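Local coordinates for protein beta-hexosaminidase (PDB 6JTJ) that probably cleaves terminal beta-1,4-linked N-acetylglucosamine from peptide-linked peptidoglycan fragments during cell-wall recycling, as a family 3 glycoside hydrolase, at residues G45-D50 with V322-R327; S137-A142 with A190-A195; V146-A151 with M369-A374. One frame throughout, in Å; residues are numbered along the deposited sequence.

Contact 1: residues G45-D50 with V322-R327; sequences GPVMAD and VLVCNR
V47 and V322 are paired across two parallel strands, side chains on the same face, their branches meeting at an angle with V47 CG2 3.9 Å from V322 CG2. CG1 of V322 is anti to its carbonyl carbon (chi1 -64°), which leaves CG2 between the backbone N and the carbonyl carbon, on the side of V47. On the other face M48 and L323 lie alongside and point the same way, with M48 CB 4.0 Å from L323 CD1. Three backbone hydrogen bonds join the strands: V322 N to P46 O, M48 N to V322 O (2.8 Å, almost straight) and V324 N to M48 O.

Past the bridges, D50 OD2 accepts N326 N at 2.6 Å on the syn side, 18° out of the carboxylate plane, and also pairs with R77, which binds N326 OD1 too. A water lies 2.7 Å from both D50 OD1 and V324 O and accepts from R327 N, so both carboxylate oxygens help to fix the turn leading into helix 328-335. Strands 47-49 and 321-323, first and last of the family 3 (beta/alpha)8 TIM barrel, thus close it, the side chain of L323 about 4 Å from a bound N-acetylglucosamine.

Contact 2: residues S137-A142 with A190-A195; sequences SAAETA and ARLALA
Helices 137-142 and 190-195 run in roughly the same direction, their segment axes crossing at -36° and 8.6 Å from each other at closest approach. The nearest alpha carbons are those of E140 and A195, at 5.4 Å. A195 points toward the other helix, and its small side chain permits the close approach: its CB lies 3.5 Å from E140 O, while the same methyl is 3.9 Å from E140 CB.

A residue pair of different character fills the groove one turn back. L192 reaches across with a single methyl, CD2, which meets A139 CB at 3.6 Å and also lies close to A139 O. CG of L192, anti to the carbonyl carbon (chi1 -66°), carries CD2 toward helix 137-142.

Toward the partly exposed side, E140 stretches beyond CG in an extended chain, passes A195 CB with its CB and CG and carries the carboxylate on to R191. OE2 comes in at the edge of the guanidinium, near its plane, and forms a long salt bridge to R191 NE at 3.6 Å. The two flat groups are turned 50° from each other, and the carboxylate plane therefore does not lie flush with the guanidinium in a paired, two-pronged arrangement. OE2 also lies 3.6 Å from R191 CB, against the aliphatic root of the arginine. The arginine is folded at its second and third torsions, which sets L194 CD1 of the same helix against one face of the guanidinium, offset toward its rim.

Around this pair, A139 and A142 rest on helix 124-134 through L127, I130 and W131, whereas L192 reaches F182 and L194 packs on helix 242-249; helices 136-155 and 186-202 thereby join these flanking helices in the outer layer of the barrel domain.

Contact 3: residues V146-A151 with M369-A374; sequences VGRVLA and MGFQAA
R148 points at helix 369-374 and runs out straight from CB: CG lies anti to the backbone N (chi1 -172°), and the chain stays extended through CD to NE, carrying the head group to F371. NE is the first atom to touch, 3.9 Å from F371 CD1 and near the plane of the ring at its edge. CZ follows at 4.0 Å from the same CD1, and NH2 passes 3.9 Å from F371 CB, which lies over one face of the guanidinium. NH1 goes furthest, approaching G370 O at 4.0 Å, too long for a hydrogen bond. The two planes stand 72° apart, so the ring presents its rim to the guanidinium face and no flat stack forms.

F371 pushes CE1 to 4.0 Å from V149 CA, with R148 O at the ring edge. V149 turns CG2 to A374, 3.8 Å from A374 CB.

The segment axes cross steeply, at 105°, and 10.0 Å apart. F371 also touches T152 and E153, and V149 meets V378, so the C-terminal helix 369-382 lies across helix 136-155. L150 and A151 pack on helix 186-202, and V146 touches both that helix and V378 and L381 of helix 369-382.

Contact 1 belongs to the barrel strands beside the sugar site, whereas contacts 2 and 3 lie in the helical layer on the other side of the chain's centre, away from the annotated sites. Contact 1 is buried, contact 3 mostly buried, contact 2 only partly. Contacts 2 and 3 share helix 136-155: it meets helix 186-202 in one and the C-terminal helix 369-382 in the other, their centres about 15 Å apart. Backbone hydrogen bonds and a bridging carboxylate hold contact 1, while the helix pairs rely on methyls, aliphatic carbons and, in contact 3, a phenyl ring, with charges toward the rim. Contact 2 crosses shallowly through small alanines; contact 3 crosses steeply.

Contact 1: residues G45-D50 with V322-R327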
ATOM      1  N   GLY C  45      -2.497 -24.581  17.828  1.00 28.64           N
ATOM      2  CA  GLY C  45      -1.090 -24.410  17.481  1.00 27.79           C
ATOM      3  C   GLY C  45      -0.736 -22.966  17.208  1.00 26.93           C
ATOM      4  O   GLY C  45      -1.612 -22.112  17.174  1.00 26.00           O
ATOM      5  N   PRO C  46       0.553 -22.685  16.975  1.00 26.61           N
ATOM      6  CA  PRO C  46       1.020 -21.304  16.781  1.00 26.47           C
ATOM      7  C   PRO C  46       1.040 -20.814  15.335  1.00 26.07           C
ATOM      8  O   PRO C  46       1.720 -19.847  15.035  1.00 25.88           O
ATOM      9  CB  PRO C  46       2.450 -21.361  17.329  1.00 26.69           C
ATOM     10  CG  PRO C  46       2.908 -22.733  16.970  1.00 27.28           C
ATOM     11  CD  PRO C  46       1.686 -23.620  17.119  1.00 27.25           C
ATOM     12  N   VAL C  47       0.312 -21.463  14.444  1.00 26.22           N
ATOM     13  CA  VAL C  47       0.284 -21.045  13.048  1.00 25.95           C
ATOM     14  C   VAL C  47      -1.124 -20.638  12.697  1.00 25.88           C
ATOM     15  O   VAL C  47      -2.063 -21.363  13.008  1.00 29.83           O
ATOM     16  CB  VAL C  47       0.731 -22.185  12.114  1.00 25.86           C
ATOM     17  CG1 VAL C  47       0.589 -21.789  10.653  1.00 26.23           C
ATOM     18  CG2 VAL C  47       2.165 -22.583  12.409  1.00 27.58           C
ATOM     19  N   MET C  48      -1.271 -19.495  12.048  1.00 26.99           N
ATOM     20  CA  MET C  48      -2.550 -19.083  11.501  1.00 29.05           C
ATOM     21  C   MET C  48      -2.467 -19.238   9.994  1.00 29.84           C
ATOM     22  O   MET C  48      -1.629 -18.643   9.335  1.00 27.25           O
ATOM     23  CB  MET C  48      -2.874 -17.642  11.876  1.00 29.88           C
ATOM     24  CG  MET C  48      -4.198 -17.136  11.327  1.00 32.59           C
ATOM     25  SD  MET C  48      -4.736 -15.539  12.017  1.00 34.03           S
ATOM     26  CE  MET C  48      -5.858 -16.075  13.297  1.00 29.45           C
ATOM     27  N   ALA C  49      -3.315 -20.091   9.452  1.00 33.31           N
ATOM     28  CA  ALA C  49      -3.252 -20.411   8.034  1.00 36.93           C
ATOM     29  C   ALA C  49      -4.466 -19.799   7.366  1.00 37.84           C
ATOM     30  O   ALA C  49      -5.115 -18.947   7.953  1.00 36.69           O
ATOM     31  CB  ALA C  49      -3.189 -21.919   7.842  1.00 36.55           C
ATOM     32  N   ASP C  50      -4.763 -20.217   6.142  1.00 37.94           N
ATOM     33  CA  ASP C  50      -5.941 -19.723   5.453  1.00 43.12           C
ATOM     34  C   ASP C  50      -6.455 -20.784   4.493  1.00 43.17           C
ATOM     35  O   ASP C  50      -5.988 -21.907   4.504  1.00 46.02           O
ATOM     36  CB  ASP C  50      -5.624 -18.406   4.742  1.00 44.89           C
ATOM     37  CG  ASP C  50      -4.656 -18.570   3.604  1.00 44.75           C
ATOM     38  OD1 ASP C  50      -4.234 -19.717   3.306  1.00 46.52           O
ATOM     39  OD2 ASP C  50      -4.289 -17.524   3.020  1.00 45.94           O
ATOM     40  N   VAL C 322       2.417 -17.224  13.945  1.00 25.28           N
ATOM     41  CA  VAL C 322       2.896 -16.831  12.636  1.00 27.77           C
ATOM     42  C   VAL C 322       1.786 -16.957  11.609  1.00 27.82           C
ATOM     43  O   VAL C 322       1.019 -17.912  11.620  1.00 27.56           O
ATOM     44  CB  VAL C 322       4.151 -17.619  12.178  1.00 29.64           C
ATOM     45  CG1 VAL C 322       5.334 -17.331  13.088  1.00 29.92           C
ATOM     46  CG2 VAL C 322       3.903 -19.118  12.111  1.00 30.80           C
ATOM     47  N   LEU C 323       1.720 -15.972  10.733  1.00 28.00           N
ATOM     48  CA  LEU C 323       0.743 -15.934   9.669  1.00 30.77           C
ATOM     49  C   LEU C 323       1.374 -16.436   8.386  1.00 32.42           C
ATOM     50  O   LEU C 323       2.449 -15.980   8.020  1.00 32.40           O
ATOM     51  CB  LEU C 323       0.264 -14.508   9.423  1.00 33.88           C
ATOM     52  CG  LEU C 323      -1.044 -14.114  10.079  1.00 35.12           C
ATOM     53  CD1 LEU C 323      -0.882 -14.161  11.591  1.00 35.46           C
ATOM     54  CD2 LEU C 323      -1.485 -12.726   9.611  1.00 37.45           C
ATOM     55  N   VAL C 324       0.705 -17.367   7.715  1.00 32.02           N
ATOM     56  CA  VAL C 324       1.175 -17.905   6.442  1.00 33.29           C
ATOM     57  C   VAL C 324      -0.001 -17.927   5.501  1.00 34.14           C
ATOM     58  O   VAL C 324      -0.817 -18.829   5.563  1.00 34.74           O
ATOM     59  CB  VAL C 324       1.758 -19.322   6.605  1.00 36.01           C
ATOM     60  CG1 VAL C 324       2.443 -19.773   5.321  1.00 38.79           C
ATOM     61  CG2 VAL C 324       2.757 -19.367   7.757  1.00 33.88           C
ATOM     62  N   CYS C 325      -0.092 -16.905   4.656  1.00 36.00           N
ATOM     63  CA  CYS C 325      -1.250 -16.678   3.828  1.00 41.52           C
ATOM     64  C   CYS C 325      -0.998 -16.967   2.356  1.00 43.15           C
ATOM     65  O   CYS C 325       0.087 -16.762   1.843  1.00 43.47           O
ATOM     66  CB  CYS C 325      -1.697 -15.224   3.976  1.00 43.75           C
ATOM     67  SG  CYS C 325      -1.946 -14.732   5.702  1.00 46.54           S
ATOM     68  N   ASN C 326      -2.043 -17.422   1.683  1.00 47.51           N
ATOM     69  CA  ASN C 326      -2.041 -17.685   0.233  1.00 53.15           C
ATOM     70  C   ASN C 326      -1.062 -18.763  -0.219  1.00 54.67           C
ATOM     71  O   ASN C 326      -0.743 -18.821  -1.394  1.00 53.71           O
ATOM     72  CB  ASN C 326      -1.755 -16.392  -0.562  1.00 54.14           C
ATOM     73  CG  ASN C 326      -2.495 -15.189  -0.016  1.00 57.67           C
ATOM     74  OD1 ASN C 326      -3.714 -15.212   0.099  1.00 65.15           O
ATOM     75  ND2 ASN C 326      -1.759 -14.129   0.332  1.00 61.97           N
ATOM     76  N   ARG C 327      -0.558 -19.583   0.703  1.00 52.76           N
ATOM     77  CA  ARG C 327       0.495 -20.536   0.378  1.00 52.13           C
ATOM     78  C   ARG C 327       0.334 -21.815   1.187  1.00 51.19           C
ATOM     79  O   ARG C 327       1.141 -22.115   2.070  1.00 47.87           O
ATOM     80  CB  ARG C 327       1.874 -19.919   0.619  1.00 53.13           C
ATOM     81  CG  ARG C 327       2.230 -18.776  -0.324  1.00 58.33           C
ATOM     82  CD  ARG C 327       2.319 -19.214  -1.785  1.00 61.01           C
ATOM     83  NE  ARG C 327       3.377 -20.204  -1.970  1.00 67.44           N
ATOM     84  CZ  ARG C 327       4.669 -19.919  -2.137  1.00 67.72           C
ATOM     85  NH1 ARG C 327       5.094 -18.660  -2.180  1.00 67.24           N
ATOM     86  NH2 ARG C 327       5.546 -20.909  -2.276  1.00 66.43           N
TER
HETATM   87  O   HOH W   1      -1.582 -20.303   3.372  1.00 30.80           O

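Contact 2: residues S137-A142 with A190-A195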
ATOM      1  N   SER C 137     -16.413  14.251  21.701  1.00 38.52           N
ATOM      2  CA  SER C 137     -17.505  13.474  22.221  1.00 35.94           C
ATOM      3  C   SER C 137     -18.332  12.863  21.117  1.00 36.39           C
ATOM      4  O   SER C 137     -18.739  11.697  21.192  1.00 37.37           O
ATOM      5  CB  SER C 137     -18.345  14.367  23.145  1.00 35.86           C
ATOM      6  OG  SER C 137     -19.464  13.676  23.581  1.00 35.55           O
ATOM      7  N   ALA C 138     -18.619  13.652  20.091  1.00 39.37           N
ATOM      8  CA  ALA C 138     -19.376  13.156  18.945  1.00 39.52           C
ATOM      9  C   ALA C 138     -18.580  12.061  18.207  1.00 36.29           C
ATOM     10  O   ALA C 138     -19.146  11.077  17.728  1.00 33.76           O
ATOM     11  CB  ALA C 138     -19.688  14.308  17.983  1.00 41.83           C
ATOM     12  N   ALA C 139     -17.275  12.272  18.104  1.00 33.55           N
ATOM     13  CA  ALA C 139     -16.407  11.342  17.400  1.00 34.18           C
ATOM     14  C   ALA C 139     -16.314  10.006  18.136  1.00 33.21           C
ATOM     15  O   ALA C 139     -16.389   8.952  17.506  1.00 32.39           O
ATOM     16  CB  ALA C 139     -15.028  11.966  17.210  1.00 34.76           C
ATOM     17  N   GLU C 140     -16.149  10.047  19.461  1.00 34.07           N
ATOM     18  CA  GLU C 140     -16.093   8.815  20.256  1.00 33.23           C
ATOM     19  C   GLU C 140     -17.379   8.040  20.133  1.00 35.79           C
ATOM     20  O   GLU C 140     -17.365   6.814  20.001  1.00 33.45           O
ATOM     21  CB  GLU C 140     -15.776   9.108  21.716  1.00 34.66           C
ATOM     22  CG  GLU C 140     -14.352   9.593  21.950  1.00 36.31           C
ATOM     23  CD  GLU C 140     -14.012   9.718  23.430  1.00 40.95           C
ATOM     24  OE1 GLU C 140     -14.889   9.405  24.271  1.00 45.33           O
ATOM     25  OE2 GLU C 140     -12.860  10.112  23.754  1.00 39.87           O
ATOM     26  N   THR C 141     -18.501   8.746  20.175  1.00 34.31           N
ATOM     27  CA  THR C 141     -19.792   8.100  20.039  1.00 36.67           C
ATOM     28  C   THR C 141     -19.913   7.416  18.694  1.00 34.85           C
ATOM     29  O   THR C 141     -20.407   6.283  18.579  1.00 36.32           O
ATOM     30  CB  THR C 141     -20.924   9.140  20.181  1.00 41.93           C
ATOM     31  OG1 THR C 141     -20.828   9.762  21.471  1.00 46.98           O
ATOM     32  CG2 THR C 141     -22.299   8.497  20.035  1.00 41.54           C
ATOM     33  N   ALA C 142     -19.478   8.116  17.658  1.00 33.23           N
ATOM     34  CA  ALA C 142     -19.524   7.552  16.316  1.00 30.94           C
ATOM     35  C   ALA C 142     -18.601   6.326  16.221  1.00 26.73           C
ATOM     36  O   ALA C 142     -18.994   5.301  15.672  1.00 28.44           O
ATOM     37  CB  ALA C 142     -19.115   8.604  15.300  1.00 33.73           C
ATOM     38  N   ALA C 190      -5.557   7.629  20.074  1.00 21.67           N
ATOM     39  CA  ALA C 190      -5.748   6.795  21.270  1.00 21.02           C
ATOM     40  C   ALA C 190      -7.183   6.795  21.705  1.00 23.11           C
ATOM     41  O   ALA C 190      -7.788   5.743  21.912  1.00 23.85           O
ATOM     42  CB  ALA C 190      -4.851   7.270  22.411  1.00 21.04           C
ATOM     43  N   ARG C 191      -7.783   7.971  21.781  1.00 25.65           N
ATOM     44  CA  ARG C 191      -9.160   8.049  22.272  1.00 27.41           C
ATOM     45  C   ARG C 191     -10.175   7.461  21.293  1.00 25.28           C
ATOM     46  O   ARG C 191     -11.102   6.761  21.707  1.00 24.14           O
ATOM     47  CB  ARG C 191      -9.507   9.493  22.666  1.00 30.59           C
ATOM     48  CG  ARG C 191      -8.604  10.012  23.831  1.00 35.62           C
ATOM     49  CD  ARG C 191      -9.374  10.058  25.140  1.00 37.14           C
ATOM     50  NE  ARG C 191     -10.068   8.842  25.545  1.00 39.89           N
ATOM     51  CZ  ARG C 191      -9.661   7.929  26.435  1.00 37.55           C
ATOM     52  NH1 ARG C 191      -8.473   7.992  27.015  1.00 34.90           N
ATOM     53  NH2 ARG C 191     -10.486   6.921  26.733  1.00 38.20           N
ATOM     54  N   LEU C 192     -10.003   7.698  19.989  1.00 23.69           N
ATOM     55  CA  LEU C 192     -10.918   7.088  19.025  1.00 23.01           C
ATOM     56  C   LEU C 192     -10.766   5.580  19.024  1.00 21.78           C
ATOM     57  O   LEU C 192     -11.745   4.837  18.925  1.00 24.03           O
ATOM     58  CB  LEU C 192     -10.687   7.663  17.624  1.00 24.74           C
ATOM     59  CG  LEU C 192     -11.058   9.151  17.538  1.00 25.11           C
ATOM     60  CD1 LEU C 192     -10.492   9.794  16.279  1.00 24.44           C
ATOM     61  CD2 LEU C 192     -12.576   9.294  17.581  1.00 25.77           C
ATOM     62  N   ALA C 193      -9.529   5.118  19.147  1.00 22.85           N
ATOM     63  CA  ALA C 193      -9.269   3.678  19.178  1.00 23.27           C
ATOM     64  C   ALA C 193      -9.949   3.033  20.391  1.00 23.95           C
ATOM     65  O   ALA C 193     -10.576   1.991  20.264  1.00 25.74           O
ATOM     66  CB  ALA C 193      -7.759   3.427  19.205  1.00 22.81           C
ATOM     67  N   LEU C 194      -9.794   3.640  21.560  1.00 24.75           N
ATOM     68  CA  LEU C 194     -10.421   3.120  22.779  1.00 26.39           C
ATOM     69  C   LEU C 194     -11.937   3.056  22.677  1.00 25.68           C
ATOM     70  O   LEU C 194     -12.568   2.074  23.085  1.00 24.78           O
ATOM     71  CB  LEU C 194     -10.023   3.969  23.986  1.00 27.25           C
ATOM     72  CG  LEU C 194      -8.572   3.850  24.435  1.00 27.17           C
ATOM     73  CD1 LEU C 194      -8.218   4.983  25.397  1.00 29.70           C
ATOM     74  CD2 LEU C 194      -8.318   2.502  25.095  1.00 28.83           C
ATOM     75  N   ALA C 195     -12.525   4.069  22.049  1.00 26.50           N
ATOM     76  CA  ALA C 195     -13.973   4.076  21.812  1.00 24.74           C
ATOM     77  C   ALA C 195     -14.382   3.010  20.824  1.00 26.08           C
ATOM     78  O   ALA C 195     -15.432   2.343  20.980  1.00 25.34           O
ATOM     79  CB  ALA C 195     -14.412   5.448  21.309  1.00 26.38           C
TER

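Contact 3: residues V146-A151 with M369-A374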
ATOM      1  N   VAL C 146     -19.507   2.448  15.103  1.00 27.64           N
ATOM      2  CA  VAL C 146     -18.786   1.744  14.028  1.00 26.45           C
ATOM      3  C   VAL C 146     -18.256   0.413  14.550  1.00 24.32           C
ATOM      4  O   VAL C 146     -18.460  -0.619  13.933  1.00 24.81           O
ATOM      5  CB  VAL C 146     -17.644   2.600  13.442  1.00 27.24           C
ATOM      6  CG1 VAL C 146     -16.778   1.772  12.508  1.00 27.24           C
ATOM      7  CG2 VAL C 146     -18.221   3.797  12.690  1.00 27.72           C
ATOM      8  N   GLY C 147     -17.611   0.433  15.707  1.00 26.47           N
ATOM      9  CA  GLY C 147     -17.078  -0.806  16.308  1.00 27.89           C
ATOM     10  C   GLY C 147     -18.141  -1.851  16.563  1.00 28.60           C
ATOM     11  O   GLY C 147     -17.977  -3.029  16.251  1.00 26.33           O
ATOM     12  N   ARG C 148     -19.265  -1.396  17.096  1.00 33.76           N
ATOM     13  CA  ARG C 148     -20.383  -2.288  17.372  1.00 34.67           C
ATOM     14  C   ARG C 148     -20.933  -2.953  16.118  1.00 34.31           C
ATOM     15  O   ARG C 148     -21.164  -4.163  16.083  1.00 31.55           O
ATOM     16  CB  ARG C 148     -21.491  -1.510  18.089  1.00 41.87           C
ATOM     17  CG  ARG C 148     -22.615  -2.408  18.600  1.00 47.01           C
ATOM     18  CD  ARG C 148     -23.798  -1.639  19.160  1.00 51.14           C
ATOM     19  NE  ARG C 148     -24.899  -2.581  19.444  1.00 53.93           N
ATOM     20  CZ  ARG C 148     -26.177  -2.250  19.627  1.00 60.15           C
ATOM     21  NH1 ARG C 148     -26.551  -0.973  19.557  1.00 62.56           N
ATOM     22  NH2 ARG C 148     -27.089  -3.203  19.869  1.00 62.57           N
ATOM     23  N   VAL C 149     -21.176  -2.155  15.086  1.00 33.73           N
ATOM     24  CA  VAL C 149     -21.714  -2.698  13.847  1.00 32.00           C
ATOM     25  C   VAL C 149     -20.720  -3.632  13.205  1.00 32.83           C
ATOM     26  O   VAL C 149     -21.058  -4.738  12.788  1.00 34.60           O
ATOM     27  CB  VAL C 149     -22.076  -1.558  12.883  1.00 34.81           C
ATOM     28  CG1 VAL C 149     -22.416  -2.089  11.499  1.00 36.05           C
ATOM     29  CG2 VAL C 149     -23.255  -0.768  13.445  1.00 36.14           C
ATOM     30  N   LEU C 150     -19.478  -3.173  13.110  1.00 32.56           N
ATOM     31  CA  LEU C 150     -18.416  -3.952  12.495  1.00 30.38           C
ATOM     32  C   LEU C 150     -18.352  -5.347  13.112  1.00 26.91           C
ATOM     33  O   LEU C 150     -18.408  -6.358  12.415  1.00 30.09           O
ATOM     34  CB  LEU C 150     -17.096  -3.194  12.701  1.00 29.73           C
ATOM     35  CG  LEU C 150     -15.790  -3.687  12.100  1.00 29.11           C
ATOM     36  CD1 LEU C 150     -14.807  -2.526  12.162  1.00 28.06           C
ATOM     37  CD2 LEU C 150     -15.221  -4.894  12.837  1.00 28.75           C
ATOM     38  N   ALA C 151     -18.223  -5.374  14.430  1.00 26.64           N
ATOM     39  CA  ALA C 151     -18.021  -6.621  15.155  1.00 27.31           C
ATOM     40  C   ALA C 151     -19.272  -7.502  15.137  1.00 28.04           C
ATOM     41  O   ALA C 151     -19.178  -8.701  14.873  1.00 28.43           O
ATOM     42  CB  ALA C 151     -17.594  -6.331  16.596  1.00 27.08           C
ATOM     43  N   MET C 369     -34.258  -2.906  16.989  1.00 38.32           N
ATOM     44  CA  MET C 369     -34.282  -1.594  16.375  1.00 41.93           C
ATOM     45  C   MET C 369     -33.018  -0.805  16.679  1.00 40.73           C
ATOM     46  O   MET C 369     -32.565  -0.031  15.849  1.00 41.34           O
ATOM     47  CB  MET C 369     -35.477  -0.790  16.894  1.00 41.28           C
ATOM     48  CG  MET C 369     -35.646   0.601  16.266  1.00 42.48           C
ATOM     49  SD  MET C 369     -35.874   0.551  14.456  1.00 42.37           S
ATOM     50  CE  MET C 369     -35.423   2.234  14.014  1.00 48.18           C
ATOM     51  N   GLY C 370     -32.519  -0.941  17.906  1.00 44.26           N
ATOM     52  CA  GLY C 370     -31.301  -0.243  18.336  1.00 43.91           C
ATOM     53  C   GLY C 370     -30.114  -0.554  17.447  1.00 44.26           C
ATOM     54  O   GLY C 370     -29.394   0.351  16.998  1.00 44.96           O
ATOM     55  N   PHE C 371     -29.928  -1.841  17.174  1.00 40.49           N
ATOM     56  CA  PHE C 371     -28.849  -2.248  16.315  1.00 44.46           C
ATOM     57  C   PHE C 371     -29.073  -1.844  14.856  1.00 44.67           C
ATOM     58  O   PHE C 371     -28.144  -1.367  14.200  1.00 45.29           O
ATOM     59  CB  PHE C 371     -28.637  -3.743  16.363  1.00 46.36           C
ATOM     60  CG  PHE C 371     -27.471  -4.157  15.560  1.00 49.06           C
ATOM     61  CD1 PHE C 371     -26.160  -3.914  16.029  1.00 51.71           C
ATOM     62  CD2 PHE C 371     -27.656  -4.691  14.307  1.00 49.42           C
ATOM     63  CE1 PHE C 371     -25.071  -4.268  15.275  1.00 50.42           C
ATOM     64  CE2 PHE C 371     -26.576  -5.032  13.560  1.00 50.37           C
ATOM     65  CZ  PHE C 371     -25.287  -4.832  14.035  1.00 51.10           C
ATOM     66  N   GLN C 372     -30.306  -1.993  14.368  1.00 42.38           N
ATOM     67  CA  GLN C 372     -30.645  -1.558  13.008  1.00 42.35           C
ATOM     68  C   GLN C 372     -30.410  -0.060  12.806  1.00 39.46           C
ATOM     69  O   GLN C 372     -29.970   0.364  11.740  1.00 38.95           O
ATOM     70  CB  GLN C 372     -32.073  -1.939  12.630  1.00 40.95           C
ATOM     71  CG  GLN C 372     -32.219  -3.412  12.328  1.00 41.63           C
ATOM     72  CD  GLN C 372     -33.672  -3.834  12.053  1.00 44.19           C
ATOM     73  OE1 GLN C 372     -34.128  -3.882  10.914  1.00 41.22           O
ATOM     74  NE2 GLN C 372     -34.399  -4.118  13.113  1.00 44.83           N
ATOM     75  N   ALA C 373     -30.661   0.733  13.840  1.00 36.55           N
ATOM     76  CA  ALA C 373     -30.369   2.170  13.775  1.00 33.82           C
ATOM     77  C   ALA C 373     -28.869   2.425  13.704  1.00 37.81           C
ATOM     78  O   ALA C 373     -28.405   3.332  12.986  1.00 38.97           O
ATOM     79  CB  ALA C 373     -30.962   2.874  14.976  1.00 33.17           C
ATOM     80  N   ALA C 374     -28.100   1.666  14.493  1.00 34.13           N
ATOM     81  CA  ALA C 374     -26.641   1.788  14.446  1.00 34.57           C
ATOM     82  C   ALA C 374     -26.155   1.502  13.034  1.00 30.56           C
ATOM     83  O   ALA C 374     -25.321   2.244  12.504  1.00 31.59           O
ATOM     84  CB  ALA C 374     -25.994   0.842  15.463  1.00 33.56           C
TER